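Local atomic coordinates of IPT/TIG domain-containing protein (Bacteroides thetaiotaomicron, PDB entry 3TC9), a protein that probably serves as an auxiliary nutrient-binding protein, joining an immunoglobulin-like IPT/TIG domain to a six-bladed beta-propeller. Residues K16-S21 against E91-E96; S46-T51 against L82-D87; P262-Q267 against T307-V312. All coordinates share one frame; numbering follows the deposited sequence.

Contact 1 of 3, residues K16-S21 against E91-E96; sequences KPVVIS and EIANTE
I20, T95 and E96 grip one water between strands 19-21 and 93-96. The N-H of I20 donates to it, with the water oxygen 2.9 Å from I20 N, and the water in turn donates to E96 O at 2.8 Å. T95 OG1 is the third partner, 3.1 Å from the same water. Strands 19-21 and 93-96 run roughly parallel, at 25°, but their axes come no nearer than 6.1 Å, so the backbones are joined through this water. T95 has OG1 anti to its own backbone N (chi1 -168°), which sends the hydroxyl to the water and leaves CG2 facing I20 CG1 at 3.9 Å. Its CB sits 3.3 Å from V18 O. Further back, V18 CG2 meets A93 CB at 3.7 Å, a small apolar touch; V18 also packs on L82 and I84 of the adjoining strand. An alanine in place of T95 would probably cost the water its hydroxyl partner and open a gap beside I20. V19 and S21 make backbone hydrogen bonds to E39 and Y37, and T95 to L82, so each strand pairs with a different neighbour. The chemistry implies two strands that are not sheet neighbours, linked by one water and small apolar touches at the surface of the immunoglobulin-like domain.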
# COMPACT_ATOMS: atom_id res chain seq x y z
N LYS B 16 -37.63 -15.14 -34.66
CA LYS B 16 -36.43 -15.93 -34.43
C LYS B 16 -35.79 -15.48 -33.12
O LYS B 16 -35.94 -14.31 -32.76
CB LYS B 16 -35.43 -15.81 -35.60
CG LYS B 16 -35.82 -16.68 -36.77
CD LYS B 16 -34.95 -16.34 -37.96
CE LYS B 16 -35.35 -17.08 -39.22
NZ LYS B 16 -34.51 -16.66 -40.37
N PRO B 17 -35.06 -16.37 -32.40
CA PRO B 17 -34.40 -15.95 -31.13
C PRO B 17 -33.32 -14.90 -31.30
O PRO B 17 -32.69 -14.80 -32.35
CB PRO B 17 -33.73 -17.24 -30.61
CG PRO B 17 -33.72 -18.16 -31.74
CD PRO B 17 -34.84 -17.80 -32.67
N VAL B 18 -33.04 -14.18 -30.22
CA VAL B 18 -31.94 -13.24 -30.12
C VAL B 18 -31.00 -13.85 -29.12
O VAL B 18 -31.45 -14.26 -28.06
CB VAL B 18 -32.37 -11.81 -29.73
CG1 VAL B 18 -31.19 -10.84 -29.82
CG2 VAL B 18 -33.51 -11.34 -30.61
N VAL B 19 -29.72 -13.99 -29.46
CA VAL B 19 -28.75 -14.60 -28.53
C VAL B 19 -27.38 -13.96 -28.70
O VAL B 19 -27.07 -13.43 -29.76
CB VAL B 19 -28.63 -16.16 -28.63
CG1 VAL B 19 -29.86 -16.86 -28.06
CG2 VAL B 19 -28.34 -16.63 -30.05
N ILE B 20 -26.56 -14.03 -27.64
CA ILE B 20 -25.17 -13.57 -27.64
C ILE B 20 -24.31 -14.83 -27.65
O ILE B 20 -24.56 -15.71 -26.84
CB ILE B 20 -24.83 -12.61 -26.45
CG1 ILE B 20 -25.64 -11.30 -26.53
CG2 ILE B 20 -23.33 -12.34 -26.39
CD1 ILE B 20 -25.78 -10.58 -25.16
N SER B 21 -23.38 -14.94 -28.62
CA SER B 21 -22.48 -16.08 -28.75
C SER B 21 -21.12 -15.75 -28.10
O SER B 21 -20.51 -16.64 -27.50
CB SER B 21 -22.30 -16.49 -30.21
OG SER B 21 -21.74 -15.47 -31.01
N GLU B 91 -39.38 -3.84 -24.38
CA GLU B 91 -38.61 -5.05 -24.65
C GLU B 91 -39.49 -6.11 -25.33
O GLU B 91 -40.56 -6.43 -24.82
CB GLU B 91 -38.03 -5.61 -23.34
CG GLU B 91 -36.99 -4.68 -22.70
CD GLU B 91 -36.55 -5.01 -21.28
OE1 GLU B 91 -36.97 -6.06 -20.74
OE2 GLU B 91 -35.84 -4.18 -20.68
N ILE B 92 -39.06 -6.62 -26.50
CA ILE B 92 -39.80 -7.66 -27.20
C ILE B 92 -39.01 -8.99 -27.25
O ILE B 92 -39.58 -10.02 -27.55
CB ILE B 92 -40.30 -7.22 -28.61
CG1 ILE B 92 -39.17 -6.63 -29.50
CG2 ILE B 92 -41.52 -6.30 -28.45
CD1 ILE B 92 -39.54 -6.41 -30.93
N ALA B 93 -37.72 -8.95 -26.95
CA ALA B 93 -36.84 -10.12 -26.93
C ALA B 93 -35.69 -9.82 -26.02
O ALA B 93 -35.20 -8.71 -26.02
CB ALA B 93 -36.35 -10.45 -28.34
N ASN B 94 -35.35 -10.78 -25.15
CA ASN B 94 -34.31 -10.66 -24.15
C ASN B 94 -33.28 -11.81 -24.20
O ASN B 94 -33.64 -12.99 -24.35
CB ASN B 94 -34.96 -10.65 -22.77
CG ASN B 94 -35.62 -9.36 -22.41
OD1 ASN B 94 -35.02 -8.50 -21.76
ND2 ASN B 94 -36.88 -9.21 -22.75
N THR B 95 -31.99 -11.47 -24.00
CA THR B 95 -30.91 -12.45 -23.91
C THR B 95 -29.86 -11.95 -22.91
O THR B 95 -29.94 -10.83 -22.41
CB THR B 95 -30.33 -12.82 -25.31
OG1 THR B 95 -29.49 -13.97 -25.18
CG2 THR B 95 -29.52 -11.71 -25.94
N GLU B 96 -28.92 -12.82 -22.58
CA GLU B 96 -27.85 -12.54 -21.63
C GLU B 96 -26.59 -13.27 -22.07
O GLU B 96 -26.67 -14.35 -22.68
CB GLU B 96 -28.31 -13.03 -20.24
CG GLU B 96 -27.65 -12.33 -19.07
CD GLU B 96 -28.21 -12.66 -17.69
OE1 GLU B 96 -29.41 -13.01 -17.58
OE2 GLU B 96 -27.43 -12.52 -16.72
O HOH W 1 -26.84 -15.60 -25.18

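Contact 2 of 3, residues S46-T51 against L82-D87; sequences SKIKVT and LSILND
L82 faces I48 and V50 across an antiparallel pair of strands. Its CD1 lies 4.2 Å from both I48 CG2 and V50 CG2, on the face of the sheet where L67 of strand 66-70 also reaches L82. S83 comes next, opposite K49 in a hydrogen-bonded pair: K49 N donates to S83 O at 2.8 Å, and S83 N returns the bond to K49 O at the same length, both close to straight. I84 swings back to the L82 face, in a non-hydrogen-bonded pair with I48; the two side chains lie side by side, pointing the same way, with I84 CD1 4.1 Å from I48 CG1. L85 N then donates to K47 O at 2.8 Å, again nearly straight. L85 CD1 reaches K49 CB, whose lysine carries its charge on to E91. At N86 the strand has ended, and a water donating to both N86 O and S46 O bridges the widening chains. D87 finishes the segment: K47 runs out extended, beside it and pointing the same way, to set NZ 3.1 Å from D87 OD1 in a salt bridge whose hydrogen bond is weak. Chemically, the contact passes from a backbone-bonded pairing in the immunoglobulin-like sheet, apolar on the face of L82 and I84, to an end held by one water and one charge pair.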
# COMPACT_ATOMS: atom_id res chain seq x y z
N SER B 46 -31.41 2.06 -32.72
CA SER B 46 -32.43 2.60 -31.82
C SER B 46 -33.27 1.51 -31.13
O SER B 46 -33.90 1.79 -30.11
CB SER B 46 -33.37 3.53 -32.58
OG SER B 46 -34.09 2.83 -33.59
N LYS B 47 -33.29 0.30 -31.67
CA LYS B 47 -34.12 -0.76 -31.11
C LYS B 47 -33.30 -1.79 -30.35
O LYS B 47 -33.81 -2.84 -30.01
CB LYS B 47 -34.94 -1.42 -32.21
CG LYS B 47 -35.98 -0.48 -32.78
CD LYS B 47 -36.59 -1.08 -34.00
CE LYS B 47 -37.94 -0.50 -34.25
NZ LYS B 47 -38.57 -1.09 -35.47
N ILE B 48 -32.04 -1.48 -30.05
CA ILE B 48 -31.15 -2.36 -29.29
C ILE B 48 -30.81 -1.70 -27.96
O ILE B 48 -30.38 -0.55 -27.93
CB ILE B 48 -29.86 -2.79 -30.03
CG1 ILE B 48 -30.16 -3.24 -31.50
CG2 ILE B 48 -29.12 -3.88 -29.25
CD1 ILE B 48 -28.92 -3.50 -32.34
N LYS B 49 -31.00 -2.45 -26.86
CA LYS B 49 -30.65 -1.99 -25.52
C LYS B 49 -29.65 -2.96 -24.91
O LYS B 49 -29.99 -4.13 -24.69
CB LYS B 49 -31.90 -1.84 -24.63
CG LYS B 49 -31.58 -1.45 -23.19
CD LYS B 49 -32.81 -0.99 -22.41
CE LYS B 49 -33.52 -2.12 -21.68
NZ LYS B 49 -34.95 -1.77 -21.43
N VAL B 50 -28.43 -2.48 -24.63
CA VAL B 50 -27.42 -3.29 -23.94
C VAL B 50 -27.24 -2.71 -22.51
O VAL B 50 -27.14 -1.51 -22.32
CB VAL B 50 -26.09 -3.38 -24.73
CG1 VAL B 50 -25.03 -4.18 -23.96
CG2 VAL B 50 -26.33 -4.00 -26.11
N THR B 51 -27.25 -3.58 -21.52
CA THR B 51 -27.04 -3.29 -20.10
C THR B 51 -25.81 -4.05 -19.65
O THR B 51 -25.79 -5.27 -19.82
CB THR B 51 -28.28 -3.70 -19.27
OG1 THR B 51 -29.51 -3.40 -19.97
CG2 THR B 51 -28.30 -3.06 -17.89
N LEU B 82 -28.93 -8.00 -23.12
CA LEU B 82 -29.32 -7.38 -24.39
C LEU B 82 -30.84 -7.56 -24.60
O LEU B 82 -31.37 -8.65 -24.39
CB LEU B 82 -28.53 -7.97 -25.58
CG LEU B 82 -28.86 -7.43 -26.99
CD1 LEU B 82 -27.68 -7.57 -27.89
CD2 LEU B 82 -30.02 -8.18 -27.63
N SER B 83 -31.50 -6.49 -25.03
CA SER B 83 -32.92 -6.49 -25.35
C SER B 83 -33.13 -5.85 -26.68
O SER B 83 -32.47 -4.85 -26.99
CB SER B 83 -33.72 -5.72 -24.29
OG SER B 83 -33.90 -6.46 -23.10
N ILE B 84 -34.03 -6.43 -27.46
CA ILE B 84 -34.51 -5.84 -28.71
C ILE B 84 -35.85 -5.16 -28.32
O ILE B 84 -36.65 -5.72 -27.55
CB ILE B 84 -34.63 -6.85 -29.91
CG1 ILE B 84 -33.29 -7.56 -30.22
CG2 ILE B 84 -35.21 -6.18 -31.17
CD1 ILE B 84 -32.04 -6.71 -30.53
N LEU B 85 -36.02 -3.94 -28.77
CA LEU B 85 -37.20 -3.13 -28.44
C LEU B 85 -38.10 -2.93 -29.63
O LEU B 85 -37.69 -3.13 -30.77
CB LEU B 85 -36.76 -1.74 -27.92
CG LEU B 85 -35.60 -1.71 -26.92
CD1 LEU B 85 -35.10 -0.31 -26.77
CD2 LEU B 85 -36.01 -2.25 -25.56
N ASN B 86 -39.33 -2.50 -29.36
CA ASN B 86 -40.30 -2.10 -30.36
C ASN B 86 -40.17 -0.57 -30.52
O ASN B 86 -39.29 0.04 -29.89
CB ASN B 86 -41.74 -2.58 -29.99
CG ASN B 86 -42.36 -2.00 -28.73
OD1 ASN B 86 -41.93 -0.98 -28.17
ND2 ASN B 86 -43.47 -2.59 -28.32
N ASP B 87 -41.01 0.06 -31.36
CA ASP B 87 -40.97 1.51 -31.64
C ASP B 87 -41.19 2.36 -30.39
O ASP B 87 -40.62 3.45 -30.27
CB ASP B 87 -42.03 1.89 -32.68
CG ASP B 87 -41.88 1.28 -34.07
OD1 ASP B 87 -40.78 0.78 -34.39
OD2 ASP B 87 -42.87 1.29 -34.83
O HOH W 2 -36.98 1.99 -29.53

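Contact 3 of 3, residues P262-Q267 against T307-V312; sequences PLFTIQ and TTPYIV
A chi1 of 44° puts F264 CG between the backbone N and the carbonyl carbon, on the side of P309, where the ring reaches the proline, while I266 turns CD1 the same way through a chi2 of -51°. Phenyl and pyrrolidine reach toward each other, tip to tip. P309 CD lies over one face of the ring, displaced toward the rim, 4.0 Å from the F264 centroid and 26° off the ring normal, a CH-pi contact. The closest touch is F264 CE1 to P309 CG at 3.5 Å. I266 CD1 sits in the plane of the phenyl ring at its edge and also meets P309 CG, 3.8 Å away, its side chain crossing the proline at about a right angle. On its other rim atoms the ring approaches the backbone of T307, obliquely: F264 CE2 is 3.6 Å from T307 O, an oxygen that accepts a hydrogen bond from S297 OG. P309 and I266 both rest on I286 as well. No hydrogen bond spans the two segments. Strands 260-265 and 305-312 are each the outermost strand of a four-stranded antiparallel sheet, and the contact packs the outer edges of successive blades against each other, consistent with the six-bladed beta-propeller.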
# COMPACT_ATOMS: atom_id res chain seq x y z
N PRO B 262 19.18 33.63 10.96
CA PRO B 262 19.22 33.62 9.47
C PRO B 262 20.09 32.43 9.04
O PRO B 262 21.15 32.19 9.65
CB PRO B 262 19.83 34.98 9.10
CG PRO B 262 20.09 35.69 10.42
CD PRO B 262 20.08 34.67 11.50
N LEU B 263 19.63 31.63 8.07
CA LEU B 263 20.38 30.42 7.71
C LEU B 263 21.24 30.57 6.46
O LEU B 263 22.48 30.51 6.55
CB LEU B 263 19.43 29.22 7.55
CG LEU B 263 19.46 28.16 8.66
CD1 LEU B 263 19.60 28.77 10.05
CD2 LEU B 263 18.23 27.29 8.58
N PHE B 264 20.61 30.70 5.30
CA PHE B 264 21.29 30.81 4.00
C PHE B 264 20.39 31.50 3.01
O PHE B 264 19.16 31.50 3.17
CB PHE B 264 21.70 29.41 3.46
CG PHE B 264 20.67 28.31 3.57
CD1 PHE B 264 19.61 28.22 2.67
CD2 PHE B 264 20.77 27.34 4.56
CE1 PHE B 264 18.65 27.21 2.79
CE2 PHE B 264 19.81 26.33 4.68
CZ PHE B 264 18.76 26.27 3.79
N THR B 265 21.01 32.06 1.98
CA THR B 265 20.37 32.71 0.83
C THR B 265 20.30 31.62 -0.27
O THR B 265 21.22 30.80 -0.37
CB THR B 265 21.23 33.97 0.49
OG1 THR B 265 20.58 35.13 1.01
CG2 THR B 265 21.57 34.13 -0.99
N ILE B 266 19.22 31.59 -1.09
CA ILE B 266 19.10 30.59 -2.15
C ILE B 266 19.99 30.97 -3.35
O ILE B 266 20.82 30.16 -3.76
CB ILE B 266 17.62 30.32 -2.60
CG1 ILE B 266 16.70 29.86 -1.42
CG2 ILE B 266 17.54 29.35 -3.80
CD1 ILE B 266 17.19 28.68 -0.54
N GLN B 267 19.78 32.18 -3.93
CA GLN B 267 20.51 32.65 -5.10
C GLN B 267 20.50 34.19 -5.14
O GLN B 267 21.28 34.83 -4.45
CB GLN B 267 19.88 32.03 -6.38
CG GLN B 267 20.67 32.25 -7.68
CD GLN B 267 20.26 31.33 -8.82
OE1 GLN B 267 19.96 30.14 -8.63
NE2 GLN B 267 20.29 31.84 -10.04
N THR B 307 20.38 22.54 5.47
CA THR B 307 21.72 22.92 5.00
C THR B 307 21.64 23.43 3.55
O THR B 307 20.59 23.34 2.93
CB THR B 307 22.67 21.73 5.13
OG1 THR B 307 22.19 20.65 4.32
CG2 THR B 307 22.86 21.27 6.57
N THR B 308 22.78 23.92 3.01
CA THR B 308 22.97 24.47 1.66
C THR B 308 22.21 23.64 0.62
O THR B 308 22.52 22.46 0.45
CB THR B 308 24.48 24.56 1.31
OG1 THR B 308 25.18 25.18 2.39
CG2 THR B 308 24.74 25.33 0.01
N PRO B 309 21.19 24.27 -0.05
CA PRO B 309 20.37 23.54 -1.04
C PRO B 309 21.04 23.31 -2.40
O PRO B 309 21.90 24.08 -2.82
CB PRO B 309 19.16 24.47 -1.25
CG PRO B 309 19.27 25.50 -0.22
CD PRO B 309 20.69 25.64 0.12
N TYR B 310 20.58 22.28 -3.11
CA TYR B 310 21.08 22.02 -4.46
C TYR B 310 19.88 21.83 -5.38
O TYR B 310 18.84 21.39 -4.91
CB TYR B 310 22.05 20.82 -4.49
CG TYR B 310 21.47 19.52 -3.97
CD1 TYR B 310 20.84 18.61 -4.83
CD2 TYR B 310 21.62 19.14 -2.63
CE1 TYR B 310 20.34 17.40 -4.37
CE2 TYR B 310 21.11 17.93 -2.15
CZ TYR B 310 20.48 17.06 -3.03
OH TYR B 310 20.02 15.84 -2.61
N ILE B 311 20.02 22.18 -6.66
CA ILE B 311 18.90 22.09 -7.63
C ILE B 311 18.56 20.61 -7.85
O ILE B 311 19.44 19.77 -7.99
CB ILE B 311 19.20 22.85 -8.97
CG1 ILE B 311 19.45 24.35 -8.69
CG2 ILE B 311 18.06 22.68 -9.99
CD1 ILE B 311 20.03 25.16 -9.88
N VAL B 312 17.26 20.31 -7.83
CA VAL B 312 16.73 18.97 -8.05
C VAL B 312 16.06 18.90 -9.43
O VAL B 312 16.29 17.92 -10.16
CB VAL B 312 15.81 18.55 -6.88
CG1 VAL B 312 14.79 17.53 -7.31
CG2 VAL B 312 16.66 18.00 -5.74

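Contacts 1 and 2 belong to one domain, the IPT/TIG region near the start of the chain, with centres 10 Å apart. Along the chain contact 2 is nested within the loop that contact 1 closes, and strands 80-85 and 91-96 follow each other and lie side by side in the same sheet, where a probable hydrogen bond from I92 N to I84 O joins the two contacts. Contact 3 follows later in the chain, in the propeller on the opposite side of the chain's centre, its centre 71 Å from that of contact 1 and 67 Å from that of contact 2. The contacts thus sample two beta-rich parts of the chain, the immunoglobulin-like domain and the propeller.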